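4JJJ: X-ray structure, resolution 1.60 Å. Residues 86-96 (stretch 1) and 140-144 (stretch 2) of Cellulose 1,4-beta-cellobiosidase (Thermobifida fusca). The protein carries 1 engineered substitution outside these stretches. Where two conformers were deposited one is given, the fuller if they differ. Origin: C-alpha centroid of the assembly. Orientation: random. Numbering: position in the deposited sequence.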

# COMPACT_ATOMS: atom_id res chain seq x y z
N PRO A 86 -7.69 8.72 -11.49
CA PRO A 86 -7.99 10.07 -11.91
C PRO A 86 -8.50 10.13 -13.32
O PRO A 86 -7.87 9.55 -14.25
CB PRO A 86 -6.61 10.77 -11.72
CG PRO A 86 -5.95 10.01 -10.56
CD PRO A 86 -6.33 8.59 -10.91
N GLY A 87 -9.61 10.89 -13.50
CA GLY A 87 -10.11 11.05 -14.85
C GLY A 87 -9.45 12.21 -15.55
O GLY A 87 -8.63 12.85 -14.99
N THR A 88 -9.90 12.54 -16.76
CA THR A 88 -9.27 13.64 -17.49
C THR A 88 -9.33 14.97 -16.70
O THR A 88 -8.31 15.68 -16.56
CB THR A 88 -9.95 13.80 -18.87
OG1 THR A 88 -9.86 12.55 -19.59
CG2 THR A 88 -9.32 15.00 -19.63
N LYS A 89 -10.49 15.26 -16.12
CA LYS A 89 -10.64 16.44 -15.27
C LYS A 89 -9.61 16.51 -14.18
O LYS A 89 -9.09 17.60 -13.85
CB LYS A 89 -12.06 16.51 -14.67
CG LYS A 89 -12.43 15.37 -13.68
CD LYS A 89 -13.95 15.43 -13.47
CE LYS A 89 -14.39 14.82 -12.17
NZ LYS A 89 -14.58 13.37 -12.27
N ASP A 90 -9.31 15.34 -13.61
CA ASP A 90 -8.41 15.24 -12.48
C ASP A 90 -6.92 15.28 -12.86
O ASP A 90 -6.11 15.80 -12.12
CB ASP A 90 -8.67 13.94 -11.71
CG ASP A 90 -10.15 13.75 -11.30
OD1 ASP A 90 -10.58 14.59 -10.46
OD2 ASP A 90 -10.76 12.74 -11.72
N GLN A 91 -6.57 14.74 -14.03
CA GLN A 91 -5.19 14.76 -14.54
C GLN A 91 -5.17 15.31 -15.97
O GLN A 91 -4.96 14.63 -16.96
CB GLN A 91 -4.52 13.36 -14.47
CG GLN A 91 -5.34 12.28 -15.17
CD GLN A 91 -4.56 10.98 -15.30
OE1 GLN A 91 -3.40 10.99 -15.70
NE2 GLN A 91 -5.20 9.84 -15.02
N PRO A 92 -5.42 16.65 -16.09
CA PRO A 92 -5.76 17.18 -17.45
C PRO A 92 -4.63 17.55 -18.40
O PRO A 92 -4.90 17.68 -19.63
CB PRO A 92 -6.55 18.45 -17.07
CG PRO A 92 -5.98 18.90 -15.76
CD PRO A 92 -5.83 17.54 -15.02
N THR A 93 -3.39 17.64 -17.90
CA THR A 93 -2.30 18.22 -18.72
C THR A 93 -1.13 17.24 -18.94
O THR A 93 -0.01 17.68 -19.07
CB THR A 93 -1.85 19.53 -18.11
OG1 THR A 93 -1.50 19.36 -16.74
CG2 THR A 93 -2.89 20.57 -18.22
N ASN A 94 -1.39 15.96 -19.09
CA ASN A 94 -0.31 15.03 -19.41
C ASN A 94 0.31 15.31 -20.81
O ASN A 94 1.41 14.88 -21.08
CB ASN A 94 -0.76 13.57 -19.36
CG ASN A 94 -1.00 13.08 -17.95
OD1 ASN A 94 -0.05 12.80 -17.20
ND2 ASN A 94 -2.25 12.91 -17.62
N SER A 95 -0.37 16.03 -21.68
CA SER A 95 0.25 16.32 -23.02
C SER A 95 1.51 17.11 -22.94
O SER A 95 2.33 17.09 -23.90
CB SER A 95 -0.73 17.06 -23.96
OG SER A 95 -0.97 18.37 -23.46
N ALA A 96 1.68 17.84 -21.87
CA ALA A 96 2.89 18.61 -21.63
C ALA A 96 4.07 17.78 -21.16
O ALA A 96 5.17 18.32 -21.06
CB ALA A 96 2.64 19.71 -20.63
N THR A 140 -3.88 7.38 -25.27
CA THR A 140 -4.05 8.49 -24.34
C THR A 140 -2.72 8.74 -23.61
O THR A 140 -1.89 7.82 -23.51
CB THR A 140 -5.16 8.20 -23.32
OG1 THR A 140 -5.25 9.21 -22.36
CG2 THR A 140 -4.83 6.97 -22.53
N ASN A 141 -2.47 9.95 -23.16
CA ASN A 141 -1.33 10.28 -22.36
C ASN A 141 -1.63 10.14 -20.85
O ASN A 141 -0.74 10.37 -20.04
CB ASN A 141 -0.88 11.72 -22.63
CG ASN A 141 -0.33 11.89 -24.00
OD1 ASN A 141 0.41 11.06 -24.53
ND2 ASN A 141 -0.83 12.99 -24.66
N GLU A 142 -2.84 9.81 -20.46
CA GLU A 142 -3.24 9.72 -19.11
C GLU A 142 -2.65 8.42 -18.48
O GLU A 142 -2.41 7.44 -19.18
CB GLU A 142 -4.78 9.67 -19.02
CG GLU A 142 -5.37 11.04 -19.41
CD GLU A 142 -6.87 11.10 -19.41
OE1 GLU A 142 -7.53 10.20 -18.87
OE2 GLU A 142 -7.48 12.05 -20.02
N ILE A 143 -2.57 8.39 -17.15
CA ILE A 143 -2.07 7.20 -16.36
C ILE A 143 -3.31 6.46 -15.95
O ILE A 143 -4.22 7.06 -15.40
CB ILE A 143 -1.31 7.65 -15.13
CG1 ILE A 143 -0.11 8.38 -15.53
CG2 ILE A 143 -0.97 6.51 -14.14
CD1 ILE A 143 0.98 7.63 -16.20
N TYR A 144 -3.34 5.14 -16.15
CA TYR A 144 -4.37 4.30 -15.65
C TYR A 144 -3.83 3.50 -14.42
O TYR A 144 -3.32 2.42 -14.57
CB TYR A 144 -4.85 3.33 -16.72
CG TYR A 144 -6.07 2.53 -16.35
CD1 TYR A 144 -6.00 1.25 -15.88
CD2 TYR A 144 -7.32 3.07 -16.51
CE1 TYR A 144 -7.12 0.54 -15.61
CE2 TYR A 144 -8.47 2.41 -16.23
CZ TYR A 144 -8.37 1.11 -15.77
OH TYR A 144 -9.56 0.37 -15.56
O HOH W 1 -8.04 8.54 -16.83

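What does the Gln 91 side chain do in this contact? The carboxamide of Gln 91 pairs with the backbone of Ile 143, using both of its polar atoms. Gln 91 NE2 donates to Ile 143 O at 3.0 Å, and Gln 91 OE1 accepts from Ile 143 N at 3.1 Å, with N-H...acceptor angles of 167° and 176°. A primary amide offers a donor and an acceptor side by side, so it can satisfy the N-H and the C=O of one residue much as a neighbouring strand might, although stretch 2 has no regular structure here. The CA-to-CB bond of Gln 91 points toward the other stretch, and with chi1 p and chi2 t the amide lies against this backbone.

How is the Gln 91 amide held in place? The second hydrogen of Gln 91 NE2 goes to Pro 86 O at 2.8 Å, so both N-H groups of the amide are used, one within its own stretch and one across the contact. At the oxygen of the amide, Asn 94 ND2 donates to Gln 91 OE1 at 2.9 Å, while OE1 also takes the hydrogen of Ile 143 N and has a further partner elsewhere in the structure. Asn 94 OD1 is satisfied elsewhere in the structure. For a buried side chain such as Gln 91, this leaves no amide hydrogen without a partner.

What does Glu 142 do with its carboxylate? Its CA-to-CB bond runs sideways, but the end of the extended side chain comes nearer to stretch 1. Thr 88 OG1 donates to Glu 142 OE2 in a very short hydrogen bond of 2.5 Å. Glu 142 OE1 receives a hydrogen from water 1 at 2.7 Å, and the same water donates to Pro 86 O at 2.8 Å. Pro 86 O therefore accepts twice, from the water and from Gln 91 NE2, and the water links Pro 86 and Glu 142, which do not touch directly. The backbone Glu 142 N donates to Thr 140 OG1 at 3.1 Å, within its own stretch.

Is the rest of the contact polar too? Around Asn 141 it is mostly packing. The CA atoms of Asn 94 and Asn 141 lie 5.7 Å apart, and Asn 94 CB approaches Asn 141 O to 3.3 Å and Asn 141 CB to 3.8 Å. Asn 141 ND2 reaches Ser 95 CA at 3.9 Å without a hydrogen bond between these residues, and Asn 141 OD1 finds its partner elsewhere in the structure.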